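Endo-alpha-mannosidase (Bacteroides thetaiotaomicron, PDB 4ACY) catalyses the endo-acting hydrolysis of alpha-mannosidic linkages, probably in N-glycans, as a bacterial member of glycoside hydrolase family GH99. Local coordinates at residues F45-Y50 and H152-N157; D84-A87 and Y91-L94; T163-I168 and R216-D221; D309-A314 and Y366-F371. All coordinates share one frame; numbering follows the deposited sequence. Where two conformers were deposited one is given.

Interaction 1 (F45-Y50 and H152-N157). With FMT (formic acid), chain F.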
loop_
_atom_site.group_PDB
_atom_site.type_symbol
_atom_site.label_atom_id
_atom_site.label_comp_id
_atom_site.label_asym_id
_atom_site.label_seq_id
_atom_site.Cartn_x
_atom_site.Cartn_y
_atom_site.Cartn_z
ATOM N N PHE A 45 2.256 2.524 -0.391
ATOM C CA PHE A 45 1.860 1.182 -0.834
ATOM C C PHE A 45 2.133 1.015 -2.342
ATOM O O PHE A 45 1.558 1.724 -3.194
ATOM C CB PHE A 45 0.415 0.852 -0.414
ATOM C CG PHE A 45 0.291 0.600 1.068
ATOM C CD1 PHE A 45 1.010 -0.450 1.664
ATOM C CD2 PHE A 45 -0.489 1.427 1.873
ATOM C CE1 PHE A 45 0.942 -0.666 3.061
ATOM C CE2 PHE A 45 -0.574 1.201 3.260
ATOM C CZ PHE A 45 0.143 0.166 3.853
ATOM N N TYR A 46 3.050 0.106 -2.649
ATOM C CA TYR A 46 3.566 -0.044 -4.010
ATOM C C TYR A 46 3.106 -1.367 -4.609
ATOM O O TYR A 46 3.163 -2.409 -3.940
ATOM C CB TYR A 46 5.100 0.002 -3.985
ATOM C CG TYR A 46 5.698 -0.020 -5.371
ATOM C CD1 TYR A 46 5.856 1.168 -6.099
ATOM C CD2 TYR A 46 6.080 -1.217 -5.969
ATOM C CE1 TYR A 46 6.362 1.151 -7.384
ATOM C CE2 TYR A 46 6.602 -1.247 -7.272
ATOM C CZ TYR A 46 6.746 -0.048 -7.969
ATOM O OH TYR A 46 7.240 -0.068 -9.267
ATOM N N TYR A 47 2.683 -1.328 -5.874
ATOM C CA TYR A 47 2.145 -2.489 -6.578
ATOM C C TYR A 47 3.018 -2.861 -7.769
ATOM O O TYR A 47 3.301 -2.028 -8.644
ATOM C CB TYR A 47 0.670 -2.247 -6.969
ATOM C CG TYR A 47 -0.146 -2.096 -5.709
ATOM C CD1 TYR A 47 -0.216 -0.876 -5.041
ATOM C CD2 TYR A 47 -0.764 -3.204 -5.122
ATOM C CE1 TYR A 47 -0.893 -0.752 -3.832
ATOM C CE2 TYR A 47 -1.438 -3.089 -3.924
ATOM C CZ TYR A 47 -1.499 -1.869 -3.283
ATOM O OH TYR A 47 -2.178 -1.749 -2.086
ATOM N N ASN A 48 3.485 -4.103 -7.751
ATOM C CA ASN A 48 4.431 -4.593 -8.755
ATOM C C ASN A 48 3.796 -5.638 -9.672
ATOM O O ASN A 48 4.461 -6.549 -10.206
ATOM C CB ASN A 48 5.692 -5.125 -8.073
ATOM C CG ASN A 48 5.434 -6.397 -7.273
ATOM O OD1 ASN A 48 4.291 -6.717 -6.931
ATOM N ND2 ASN A 48 6.499 -7.138 -6.991
ATOM N N TRP A 49 2.502 -5.470 -9.892
ATOM C CA TRP A 49 1.724 -6.486 -10.578
ATOM C C TRP A 49 1.413 -6.160 -12.033
ATOM O O TRP A 49 0.696 -6.910 -12.672
ATOM C CB TRP A 49 0.450 -6.830 -9.792
ATOM C CG TRP A 49 -0.485 -5.690 -9.470
ATOM C CD1 TRP A 49 -0.652 -4.509 -10.155
ATOM C CD2 TRP A 49 -1.413 -5.659 -8.387
ATOM N NE1 TRP A 49 -1.639 -3.744 -9.549
ATOM C CE2 TRP A 49 -2.124 -4.437 -8.467
ATOM C CE3 TRP A 49 -1.736 -6.569 -7.364
ATOM C CZ2 TRP A 49 -3.124 -4.088 -7.547
ATOM C CZ3 TRP A 49 -2.729 -6.226 -6.450
ATOM C CH2 TRP A 49 -3.412 -4.995 -6.545
ATOM N N TYR A 50 1.999 -5.084 -12.559
ATOM C CA TYR A 50 1.657 -4.614 -13.902
ATOM C C TYR A 50 2.568 -5.267 -14.918
ATOM O O TYR A 50 3.733 -5.497 -14.646
ATOM C CB TYR A 50 1.754 -3.094 -13.990
ATOM C CG TYR A 50 0.798 -2.411 -13.038
ATOM C CD1 TYR A 50 -0.572 -2.380 -13.300
ATOM C CD2 TYR A 50 1.260 -1.831 -11.860
ATOM C CE1 TYR A 50 -1.460 -1.778 -12.420
ATOM C CE2 TYR A 50 0.384 -1.209 -10.980
ATOM C CZ TYR A 50 -0.971 -1.211 -11.254
ATOM O OH TYR A 50 -1.821 -0.619 -10.358
ATOM N N HIS A 152 4.235 -5.992 1.954
ATOM C CA HIS A 152 2.812 -5.932 2.248
ATOM C C HIS A 152 2.235 -7.306 1.937
ATOM O O HIS A 152 2.054 -7.657 0.777
ATOM C CB HIS A 152 2.166 -4.852 1.354
ATOM C CG HIS A 152 0.776 -4.470 1.767
ATOM N ND1 HIS A 152 -0.001 -3.615 1.022
ATOM C CD2 HIS A 152 0.037 -4.795 2.856
ATOM C CE1 HIS A 152 -1.166 -3.430 1.628
ATOM N NE2 HIS A 152 -1.172 -4.143 2.743
ATOM N N ILE A 153 2.010 -8.105 2.976
ATOM C CA ILE A 153 1.595 -9.500 2.795
ATOM C C ILE A 153 0.110 -9.588 2.472
ATOM O O ILE A 153 -0.744 -9.226 3.289
ATOM C CB ILE A 153 1.933 -10.347 4.034
ATOM C CG1 ILE A 153 3.416 -10.189 4.382
ATOM C CG2 ILE A 153 1.549 -11.844 3.827
ATOM C CD1 ILE A 153 4.387 -10.767 3.366
ATOM N N GLU A 154 -0.181 -10.083 1.273
ATOM C CA GLU A 154 -1.543 -10.046 0.745
ATOM C C GLU A 154 -2.267 -11.355 1.052
ATOM O O GLU A 154 -1.626 -12.298 1.516
ATOM C CB GLU A 154 -1.519 -9.776 -0.754
ATOM C CG GLU A 154 -0.863 -8.429 -1.106
ATOM C CD GLU A 154 -1.785 -7.244 -0.931
ATOM O OE1 GLU A 154 -2.959 -7.427 -0.521
ATOM O OE2 GLU A 154 -1.325 -6.102 -1.220
ATOM N N PRO A 155 -3.600 -11.405 0.822
ATOM C CA PRO A 155 -4.358 -12.645 1.103
ATOM C C PRO A 155 -4.214 -13.676 -0.008
ATOM O O PRO A 155 -5.140 -13.898 -0.793
ATOM C CB PRO A 155 -5.816 -12.154 1.235
ATOM C CG PRO A 155 -5.742 -10.643 1.295
ATOM C CD PRO A 155 -4.512 -10.290 0.515
ATOM N N PHE A 156 -3.038 -14.292 -0.074
ATOM C CA PHE A 156 -2.752 -15.275 -1.086
ATOM C C PHE A 156 -3.430 -16.597 -0.744
ATOM O O PHE A 156 -3.815 -16.831 0.415
ATOM C CB PHE A 156 -1.241 -15.436 -1.274
ATOM C CG PHE A 156 -0.491 -15.778 -0.009
ATOM C CD1 PHE A 156 -0.427 -17.095 0.444
ATOM C CD2 PHE A 156 0.184 -14.785 0.706
ATOM C CE1 PHE A 156 0.285 -17.425 1.605
ATOM C CE2 PHE A 156 0.897 -15.099 1.879
ATOM C CZ PHE A 156 0.942 -16.421 2.328
ATOM N N ASN A 157 -3.622 -17.420 -1.769
ATOM C CA ASN A 157 -4.258 -18.719 -1.599
ATOM C C ASN A 157 -3.515 -19.533 -0.535
ATOM O O ASN A 157 -2.284 -19.662 -0.575
ATOM C CB ASN A 157 -4.341 -19.474 -2.937
ATOM C CG ASN A 157 -5.618 -19.160 -3.722
ATOM O OD1 ASN A 157 -5.658 -19.311 -4.944
ATOM N ND2 ASN A 157 -6.663 -18.725 -3.021
HETATM C C FMT F . -4.028 -4.367 -0.988
HETATM O O1 FMT F . -4.890 -4.202 -1.859
HETATM O O2 FMT F . -2.875 -3.938 -1.077
HETATM O O HOH W 1 1.413 -2.600 -1.360
#

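Interaction 2 (D84-A87 and Y91-L94)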
loop_
_atom_site.group_PDB
_atom_site.type_symbol
_atom_site.label_atom_id
_atom_site.label_comp_id
_atom_site.label_asym_id
_atom_site.label_seq_id
_atom_site.Cartn_x
_atom_site.Cartn_y
_atom_site.Cartn_z
ATOM N N ASP A 84 -5.693 1.278 -25.615
ATOM C CA ASP A 84 -5.730 2.309 -24.569
ATOM C C ASP A 84 -6.959 2.191 -23.642
ATOM O O ASP A 84 -7.311 3.141 -22.954
ATOM C CB ASP A 84 -5.609 3.734 -25.157
ATOM C CG ASP A 84 -4.332 3.934 -26.003
ATOM O OD1 ASP A 84 -3.391 3.112 -25.917
ATOM O OD2 ASP A 84 -4.284 4.921 -26.769
ATOM N N ASP A 85 -7.585 1.014 -23.635
ATOM C CA ASP A 85 -8.790 0.741 -22.830
ATOM C C ASP A 85 -8.327 -0.079 -21.635
ATOM O O ASP A 85 -8.210 -1.304 -21.722
ATOM C CB ASP A 85 -9.803 -0.040 -23.681
ATOM C CG ASP A 85 -11.136 -0.319 -22.957
ATOM O OD1 ASP A 85 -11.421 0.276 -21.896
ATOM O OD2 ASP A 85 -11.923 -1.126 -23.502
ATOM N N ILE A 86 -8.019 0.611 -20.542
ATOM C CA ILE A 86 -7.297 -0.010 -19.432
ATOM C C ILE A 86 -8.073 0.040 -18.104
ATOM O O ILE A 86 -8.947 0.889 -17.907
ATOM C CB ILE A 86 -5.858 0.567 -19.266
ATOM C CG1 ILE A 86 -5.885 2.039 -18.837
ATOM C CG2 ILE A 86 -5.025 0.366 -20.569
ATOM C CD1 ILE A 86 -4.510 2.541 -18.358
ATOM N N ALA A 87 -7.723 -0.872 -17.197
ATOM C CA ALA A 87 -8.530 -1.143 -16.001
ATOM C C ALA A 87 -8.323 -0.161 -14.837
ATOM O O ALA A 87 -7.972 -0.558 -13.708
ATOM C CB ALA A 87 -8.293 -2.569 -15.541
ATOM N N TYR A 91 -5.265 7.597 -16.133
ATOM C CA TYR A 91 -4.366 6.993 -17.106
ATOM C C TYR A 91 -2.924 7.371 -16.753
ATOM O O TYR A 91 -2.623 8.561 -16.605
ATOM C CB TYR A 91 -4.716 7.471 -18.525
ATOM C CG TYR A 91 -4.052 6.648 -19.589
ATOM C CD1 TYR A 91 -2.743 6.914 -19.992
ATOM C CD2 TYR A 91 -4.718 5.572 -20.177
ATOM C CE1 TYR A 91 -2.115 6.128 -20.950
ATOM C CE2 TYR A 91 -4.098 4.781 -21.133
ATOM C CZ TYR A 91 -2.798 5.072 -21.514
ATOM O OH TYR A 91 -2.174 4.295 -22.460
ATOM N N PRO A 92 -2.027 6.376 -16.627
ATOM C CA PRO A 92 -0.662 6.717 -16.187
ATOM C C PRO A 92 0.164 7.525 -17.200
ATOM O O PRO A 92 0.119 7.256 -18.410
ATOM C CB PRO A 92 0.005 5.353 -16.021
ATOM C CG PRO A 92 -1.132 4.377 -15.777
ATOM C CD PRO A 92 -2.212 4.915 -16.721
ATOM N N GLU A 93 0.944 8.464 -16.682
ATOM C CA GLU A 93 1.961 9.130 -17.487
ATOM C C GLU A 93 2.859 8.100 -18.186
ATOM O O GLU A 93 3.219 8.265 -19.366
ATOM C CB GLU A 93 2.798 10.065 -16.620
ATOM C CG GLU A 93 3.829 10.819 -17.465
ATOM C CD GLU A 93 4.829 11.615 -16.664
ATOM O OE1 GLU A 93 4.976 11.403 -15.452
ATOM O OE2 GLU A 93 5.492 12.470 -17.281
ATOM N N LEU A 94 3.198 7.027 -17.471
ATOM C CA LEU A 94 4.097 5.998 -18.009
ATOM C C LEU A 94 3.395 4.930 -18.863
ATOM O O LEU A 94 4.008 3.946 -19.291
ATOM C CB LEU A 94 4.936 5.380 -16.879
ATOM C CG LEU A 94 5.845 6.364 -16.142
ATOM C CD1 LEU A 94 6.595 5.642 -15.044
ATOM C CD2 LEU A 94 6.856 7.016 -17.087
HETATM O O HOH W 2 -2.479 1.783 -23.726
#

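Interaction 3 (T163-I168 and R216-D221)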
loop_
_atom_site.group_PDB
_atom_site.type_symbol
_atom_site.label_atom_id
_atom_site.label_comp_id
_atom_site.label_asym_id
_atom_site.label_seq_id
_atom_site.Cartn_x
_atom_site.Cartn_y
_atom_site.Cartn_z
ATOM N N THR A 163 1.933 -20.506 6.625
ATOM C CA THR A 163 2.421 -20.094 5.311
ATOM C C THR A 163 2.920 -18.640 5.364
ATOM O O THR A 163 3.829 -18.261 4.628
ATOM C CB THR A 163 1.391 -20.314 4.182
ATOM O OG1 THR A 163 0.214 -19.555 4.451
ATOM C CG2 THR A 163 1.023 -21.816 4.062
ATOM N N VAL A 164 2.351 -17.844 6.262
ATOM C CA VAL A 164 2.901 -16.494 6.498
ATOM C C VAL A 164 4.330 -16.630 7.056
ATOM O O VAL A 164 5.241 -15.952 6.588
ATOM C CB VAL A 164 1.986 -15.627 7.393
ATOM C CG1 VAL A 164 2.688 -14.326 7.834
ATOM C CG2 VAL A 164 0.675 -15.308 6.655
ATOM N N ARG A 165 4.535 -17.539 8.015
ATOM C CA ARG A 165 5.887 -17.794 8.525
ATOM C C ARG A 165 6.846 -18.123 7.394
ATOM O O ARG A 165 7.934 -17.566 7.318
ATOM C CB ARG A 165 5.912 -18.913 9.580
ATOM C CG ARG A 165 7.200 -18.884 10.419
ATOM C CD ARG A 165 7.274 -20.052 11.395
ATOM N NE ARG A 165 8.175 -19.788 12.534
ATOM C CZ ARG A 165 9.507 -19.814 12.495
ATOM N NH1 ARG A 165 10.160 -20.086 11.372
ATOM N NH2 ARG A 165 10.201 -19.553 13.597
ATOM N N GLU A 166 6.427 -19.010 6.495
ATOM C CA GLU A 166 7.284 -19.433 5.391
ATOM C C GLU A 166 7.640 -18.258 4.491
ATOM O O GLU A 166 8.757 -18.169 3.962
ATOM C CB GLU A 166 6.608 -20.534 4.571
ATOM C CG GLU A 166 6.370 -21.832 5.350
ATOM C CD GLU A 166 5.417 -22.793 4.640
ATOM O OE1 GLU A 166 4.972 -22.501 3.510
ATOM O OE2 GLU A 166 5.095 -23.840 5.229
ATOM N N ASN A 167 6.674 -17.359 4.312
ATOM C CA ASN A 167 6.907 -16.156 3.507
ATOM C C ASN A 167 7.826 -15.137 4.153
ATOM O O ASN A 167 8.635 -14.511 3.459
ATOM C CB ASN A 167 5.590 -15.509 3.093
ATOM C CG ASN A 167 5.007 -16.165 1.867
ATOM O OD1 ASN A 167 5.329 -15.790 0.744
ATOM N ND2 ASN A 167 4.177 -17.184 2.077
ATOM N N ILE A 168 7.693 -14.965 5.468
ATOM C CA ILE A 168 8.624 -14.137 6.225
ATOM C C ILE A 168 10.026 -14.718 6.075
ATOM O O ILE A 168 10.977 -13.987 5.817
ATOM C CB ILE A 168 8.226 -14.012 7.724
ATOM C CG1 ILE A 168 6.877 -13.301 7.861
ATOM C CG2 ILE A 168 9.315 -13.270 8.526
ATOM C CD1 ILE A 168 6.218 -13.484 9.228
ATOM N N ARG A 216 9.320 -14.887 17.198
ATOM C CA ARG A 216 9.847 -13.926 18.149
ATOM C C ARG A 216 11.214 -14.390 18.620
ATOM O O ARG A 216 11.409 -15.564 18.969
ATOM C CB ARG A 216 8.915 -13.728 19.339
ATOM C CG ARG A 216 7.535 -13.120 19.015
ATOM C CD ARG A 216 7.667 -11.841 18.205
ATOM N NE ARG A 216 6.356 -11.224 17.972
ATOM C CZ ARG A 216 6.167 -10.118 17.252
ATOM N NH1 ARG A 216 7.195 -9.487 16.708
ATOM N NH2 ARG A 216 4.938 -9.638 17.094
ATOM N N ASN A 217 12.159 -13.459 18.569
ATOM C CA ASN A 217 13.538 -13.696 18.988
ATOM C C ASN A 217 14.276 -14.718 18.139
ATOM O O ASN A 217 15.274 -15.306 18.567
ATOM C CB ASN A 217 13.595 -13.983 20.490
ATOM C CG ASN A 217 13.098 -12.810 21.295
ATOM O OD1 ASN A 217 13.445 -11.654 21.015
ATOM N ND2 ASN A 217 12.274 -13.088 22.292
ATOM N N THR A 218 13.770 -14.916 16.925
ATOM C CA THR A 218 14.489 -15.612 15.878
ATOM C C THR A 218 15.003 -14.540 14.933
ATOM O O THR A 218 14.682 -13.364 15.093
ATOM C CB THR A 218 13.575 -16.576 15.083
ATOM O OG1 THR A 218 12.703 -15.813 14.232
ATOM C CG2 THR A 218 12.744 -17.431 16.013
ATOM N N LYS A 219 15.785 -14.939 13.936
ATOM C CA LYS A 219 16.256 -14.014 12.924
ATOM C C LYS A 219 15.098 -13.504 12.045
ATOM O O LYS A 219 15.307 -12.633 11.203
ATOM C CB LYS A 219 17.309 -14.688 12.042
ATOM C CG LYS A 219 16.725 -15.710 11.073
ATOM C CD LYS A 219 17.778 -16.260 10.118
ATOM C CE LYS A 219 18.173 -15.241 9.045
ATOM N NZ LYS A 219 19.060 -15.898 8.040
ATOM N N TYR A 220 13.910 -14.074 12.247
ATOM C CA TYR A 220 12.704 -13.741 11.456
ATOM C C TYR A 220 11.755 -12.804 12.201
ATOM O O TYR A 220 10.594 -12.585 11.791
ATOM C CB TYR A 220 11.992 -15.025 11.006
ATOM C CG TYR A 220 12.905 -15.878 10.180
ATOM C CD1 TYR A 220 13.435 -15.398 8.985
ATOM C CD2 TYR A 220 13.290 -17.147 10.614
ATOM C CE1 TYR A 220 14.315 -16.163 8.224
ATOM C CE2 TYR A 220 14.166 -17.924 9.858
ATOM C CZ TYR A 220 14.673 -17.424 8.668
ATOM O OH TYR A 220 15.538 -18.191 7.918
ATOM N N ASP A 221 12.246 -12.232 13.301
ATOM C CA ASP A 221 11.432 -11.328 14.093
ATOM C C ASP A 221 11.350 -9.975 13.383
ATOM O O ASP A 221 12.123 -9.688 12.466
ATOM C CB ASP A 221 12.017 -11.161 15.512
ATOM C CG ASP A 221 10.964 -10.808 16.537
ATOM O OD1 ASP A 221 9.832 -10.446 16.149
ATOM O OD2 ASP A 221 11.252 -10.887 17.744
#

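Interaction 4 (D309-A314 and Y366-F371)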
loop_
_atom_site.group_PDB
_atom_site.type_symbol
_atom_site.label_atom_id
_atom_site.label_comp_id
_atom_site.label_asym_id
_atom_site.label_seq_id
_atom_site.Cartn_x
_atom_site.Cartn_y
_atom_site.Cartn_z
ATOM N N ASP A 309 -6.660 17.309 3.511
ATOM C CA ASP A 309 -7.448 17.068 4.722
ATOM C C ASP A 309 -7.051 15.758 5.416
ATOM O O ASP A 309 -6.908 15.693 6.649
ATOM C CB ASP A 309 -8.950 17.051 4.393
ATOM C CG ASP A 309 -9.519 18.441 4.067
ATOM O OD1 ASP A 309 -8.888 19.473 4.378
ATOM O OD2 ASP A 309 -10.635 18.511 3.514
HETATM N N MSE A 310 -6.871 14.713 4.613
HETATM C CA MSE A 310 -6.575 13.394 5.160
HETATM C C MSE A 310 -5.155 13.342 5.736
HETATM O O MSE A 310 -4.938 12.786 6.819
HETATM C CB MSE A 310 -6.775 12.300 4.104
HETATM C CG MSE A 310 -6.908 10.908 4.703
HETATM SE SE MSE A 310 -7.629 9.679 3.396
HETATM C CE MSE A 310 -8.128 8.221 4.587
ATOM N N TYR A 311 -4.200 13.921 5.012
ATOM C CA TYR A 311 -2.809 13.904 5.467
ATOM C C TYR A 311 -2.667 14.728 6.749
ATOM O O TYR A 311 -2.010 14.298 7.694
ATOM C CB TYR A 311 -1.866 14.401 4.367
ATOM C CG TYR A 311 -0.554 13.641 4.252
ATOM C CD1 TYR A 311 0.281 13.469 5.362
ATOM C CD2 TYR A 311 -0.133 13.124 3.021
ATOM C CE1 TYR A 311 1.504 12.792 5.252
ATOM C CE2 TYR A 311 1.091 12.437 2.897
ATOM C CZ TYR A 311 1.894 12.273 4.028
ATOM O OH TYR A 311 3.099 11.608 3.962
ATOM N N LYS A 312 -3.322 15.889 6.789
ATOM C CA LYS A 312 -3.312 16.722 7.992
ATOM C C LYS A 312 -3.862 15.960 9.196
ATOM O O LYS A 312 -3.279 16.012 10.280
ATOM C CB LYS A 312 -4.079 18.036 7.773
ATOM C CG LYS A 312 -4.073 18.997 8.989
ATOM C CD LYS A 312 -2.648 19.379 9.428
ATOM C CE LYS A 312 -2.626 20.700 10.199
ATOM N NZ LYS A 312 -1.292 20.905 10.846
ATOM N N ALA A 313 -4.964 15.238 9.004
ATOM C CA ALA A 313 -5.531 14.396 10.071
ATOM C C ALA A 313 -4.536 13.332 10.564
ATOM O O ALA A 313 -4.436 13.077 11.763
ATOM C CB ALA A 313 -6.821 13.739 9.610
ATOM N N ALA A 314 -3.816 12.710 9.635
ATOM C CA ALA A 314 -2.815 11.699 9.994
ATOM C C ALA A 314 -1.688 12.309 10.828
ATOM O O ALA A 314 -1.290 11.744 11.841
ATOM C CB ALA A 314 -2.265 11.005 8.766
ATOM N N TYR A 366 5.453 18.135 0.370
ATOM C CA TYR A 366 4.956 19.167 1.283
ATOM C C TYR A 366 4.474 18.576 2.605
ATOM O O TYR A 366 4.848 19.038 3.681
ATOM C CB TYR A 366 3.819 19.960 0.623
ATOM C CG TYR A 366 3.134 20.887 1.581
ATOM C CD1 TYR A 366 3.681 22.134 1.869
ATOM C CD2 TYR A 366 1.948 20.514 2.223
ATOM C CE1 TYR A 366 3.063 22.987 2.764
ATOM C CE2 TYR A 366 1.322 21.356 3.127
ATOM C CZ TYR A 366 1.886 22.600 3.383
ATOM O OH TYR A 366 1.281 23.452 4.263
ATOM N N TRP A 367 3.635 17.553 2.519
ATOM C CA TRP A 367 3.104 16.904 3.713
ATOM C C TRP A 367 4.159 16.133 4.508
ATOM O O TRP A 367 4.126 16.130 5.741
ATOM C CB TRP A 367 1.914 16.012 3.342
ATOM C CG TRP A 367 0.722 16.868 3.081
ATOM C CD1 TRP A 367 0.046 17.010 1.904
ATOM C CD2 TRP A 367 0.096 17.745 4.016
ATOM N NE1 TRP A 367 -0.984 17.912 2.053
ATOM C CE2 TRP A 367 -0.975 18.380 3.341
ATOM C CE3 TRP A 367 0.328 18.051 5.363
ATOM C CZ2 TRP A 367 -1.802 19.319 3.961
ATOM C CZ3 TRP A 367 -0.512 18.983 5.988
ATOM C CH2 TRP A 367 -1.560 19.598 5.284
ATOM N N VAL A 368 5.084 15.487 3.811
ATOM C CA VAL A 368 6.223 14.851 4.482
ATOM C C VAL A 368 7.004 15.897 5.299
ATOM O O VAL A 368 7.368 15.645 6.445
ATOM C CB VAL A 368 7.135 14.060 3.498
ATOM C CG1 VAL A 368 8.442 13.608 4.168
ATOM C CG2 VAL A 368 6.395 12.849 2.926
ATOM N N ASP A 369 7.235 17.074 4.725
ATOM C CA ASP A 369 7.920 18.124 5.481
ATOM C C ASP A 369 7.101 18.587 6.698
ATOM O O ASP A 369 7.660 18.786 7.787
ATOM C CB ASP A 369 8.305 19.299 4.590
ATOM C CG ASP A 369 9.100 20.351 5.338
ATOM O OD1 ASP A 369 10.231 20.054 5.783
ATOM O OD2 ASP A 369 8.579 21.469 5.491
ATOM N N GLU A 370 5.787 18.730 6.525
ATOM C CA GLU A 370 4.909 19.063 7.651
ATOM C C GLU A 370 4.975 17.982 8.723
ATOM O O GLU A 370 4.948 18.274 9.915
ATOM C CB GLU A 370 3.454 19.253 7.201
ATOM C CG GLU A 370 3.196 20.492 6.365
ATOM C CD GLU A 370 3.544 21.773 7.101
ATOM O OE1 GLU A 370 3.006 22.006 8.208
ATOM O OE2 GLU A 370 4.351 22.544 6.552
ATOM N N PHE A 371 5.043 16.727 8.287
ATOM C CA PHE A 371 5.125 15.590 9.203
ATOM C C PHE A 371 6.433 15.616 10.007
ATOM O O PHE A 371 6.422 15.413 11.231
ATOM C CB PHE A 371 4.969 14.290 8.402
ATOM C CG PHE A 371 5.191 13.027 9.195
ATOM C CD1 PHE A 371 4.363 12.681 10.262
ATOM C CD2 PHE A 371 6.204 12.157 8.826
ATOM C CE1 PHE A 371 4.559 11.494 10.963
ATOM C CE2 PHE A 371 6.414 10.964 9.523
ATOM C CZ PHE A 371 5.584 10.636 10.591
HETATM O O HOH W 3 0.353 21.631 8.399
#

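Interaction 1 (F45-Y50 and H152-N157)
Phe45 and His152 form the tight part of this contact, at the ends of strands 42-46 and 148-153. The two rings meet obliquely, with their planes 33° apart and Phe45 CD1 3.4 Å from His152 ND1. Phe45 CE1 lies over one face of the imidazole. Glu154 OE2 lies over the opposite face, so a carbon and an oxygen flank the ring. His152 has CG anti to its N (chi1 -167°), which carries the ring across to Phe45. Both imidazole nitrogens have partners. A water in the ring plane sits 3.0 Å from His152 ND1 and donates to Tyr46 O at 3.1 Å, while NE2 is hydrogen-bonded to Tyr246 OH.

Beyond this pair the contact is looser. Tyr47 and Glu154 come no nearer than 4.1 Å, from Tyr47 CE2 to Glu154 OE2. A formic acid molecule, probably from the crystallisation liquor, fills in between them. Tyr47 OH donates to its O2 at 2.5 Å, near the plane of the phenol ring. Glu154 OE2 is 2.7 Å from the same O2. Tyr248 OH also bonds Tyr47 OH, and Thr123 OG1 bonds Glu154 OE2. In TIM barrels the active site lies at these C-terminal strand ends. The tyrosine hydroxyl and carboxylate converging on one formic acid oxygen are consistent with a pocket suited to polar groups such as those of a sugar.

Interaction 2 (D84-A87 and Y91-L94)
Tyr91 meets Ile86 and Asp84 within the loop between strand 77-79 and helix 102-115. Its CD2 lies 3.5 Å from Ile86 CD1, which approaches the ring obliquely. In Ile86, CG1 lies between its N and carbonyl carbon (chi1 66°), and the extended chi2 carries CD1 on to the ring. The phenol end is polar: a water 2.8 Å from Tyr91 OH donates to Asp84 OD1 at 2.7 Å. Tyr349 packs edge-to-face with Tyr91, and its hydroxyl bonds Asp84 O and Ile86 N. Pro92 follows. Its CD sits over one face of the Tyr91 ring and 3.7 Å from Ile86 CD1, so the methyl touches both residues. Further on, Glu93 and Leu94 lean on helix 102-115. With an alanine at Tyr91, Ile86 CD1 would probably lose the ring it rests on, and the water its phenol partner. The chemistry is divided: isoleucine, ring and proline pack as an apolar cluster, and one water links the carboxylate to the hydroxyl at the polar end.

Interaction 3 (T163-I168 and R216-D221)
Tyr220 reaches from the loop before strand 223-227 onto helix 161-175, where Ile168 receives it. Its CB stands 4.0 Å from Ile168 CG2. CG then lies anti to the carbonyl carbon (chi1 -59°), and the ring slides past Ile168 in the opposite direction. At the ring, CD2 is 4.4 Å from Arg165 NH1, a loose and oblique approach. Lys219 CG is over the centre of one ring face. At the tip, Tyr220 OH is hydrogen-bonded to Asp173 OD1, further along the same helix. Behind CB, Ile168 CG2 comes within 3.6 Å of Tyr220 O, which is buried here without a polar partner. Arg165 runs extended to the loop. Its NE and NH2 bond Ile213 O and Ser214 O, and NH2 lies 4.1 Å from Thr218 CG2. Tyr220 N donates to Thr218 OG1 at 2.9 Å, and that hydroxyl also bonds Val215 O. This is an ST turn that overlaps the type I beta turn from Thr218 to Asp221, in a loop leading into a TIM-barrel strand.

Interaction 4 (D309-A314 and Y366-F371)
Tyr311 and Trp367 are brought together by two first torsions. In Tyr311 chi1 is -140°, away from a staggered position. In Trp367 CG is anti to the carbonyl carbon (chi1 -76°). The side chains slide past each other in opposite directions, each laying its CB on the other's ring. Trp367 CB sits 3.4 Å from the Tyr311 ring centroid, and Tyr311 CB 3.9 Å from that of the Trp367 five-membered ring. Both are CH-pi contacts; the rings themselves barely overlap. Tyr366 CE2 lies over the far indole face, and Trp367 NE1 bonds Asp308 OD1. Tyr311 OH ends 3.7 Å from Val368 CG2. A serine at Tyr311 would probably leave Trp367 CB without its ring face and open a gap beside Val368. On the exposed side Lys312 CB is 3.9 Å from Trp367 CH2, and one water links Lys312 NZ to Glu370 OE1. Helices 305-316 and 359-376 run nearly parallel here, at 18°. The Tyr311 side chain touches strands 42-46, 276-281 and 322-324 of the barrel.

Overall arrangement
The chain enters the barrel on strand 42-46, and interaction 1 closes a long loop from there to strand 148-153. Interaction 2 lies within that loop and closes only a short piece of loop, on the way to helix 102-115. Interaction 3 follows in series, tying helix 161-175 to the loop before strand 223-227. It touches interaction 1 through Phe156, whose ring packs on Thr163 and Asn167. Interaction 4 comes last, joining helices 305-316 and 359-376 on the barrel's outside. No two of the contacts cross. Interactions 2 and 3 lie on opposite sides of the chain's centre, their centres about 38 Å apart, while interaction 1 sits nearest the middle.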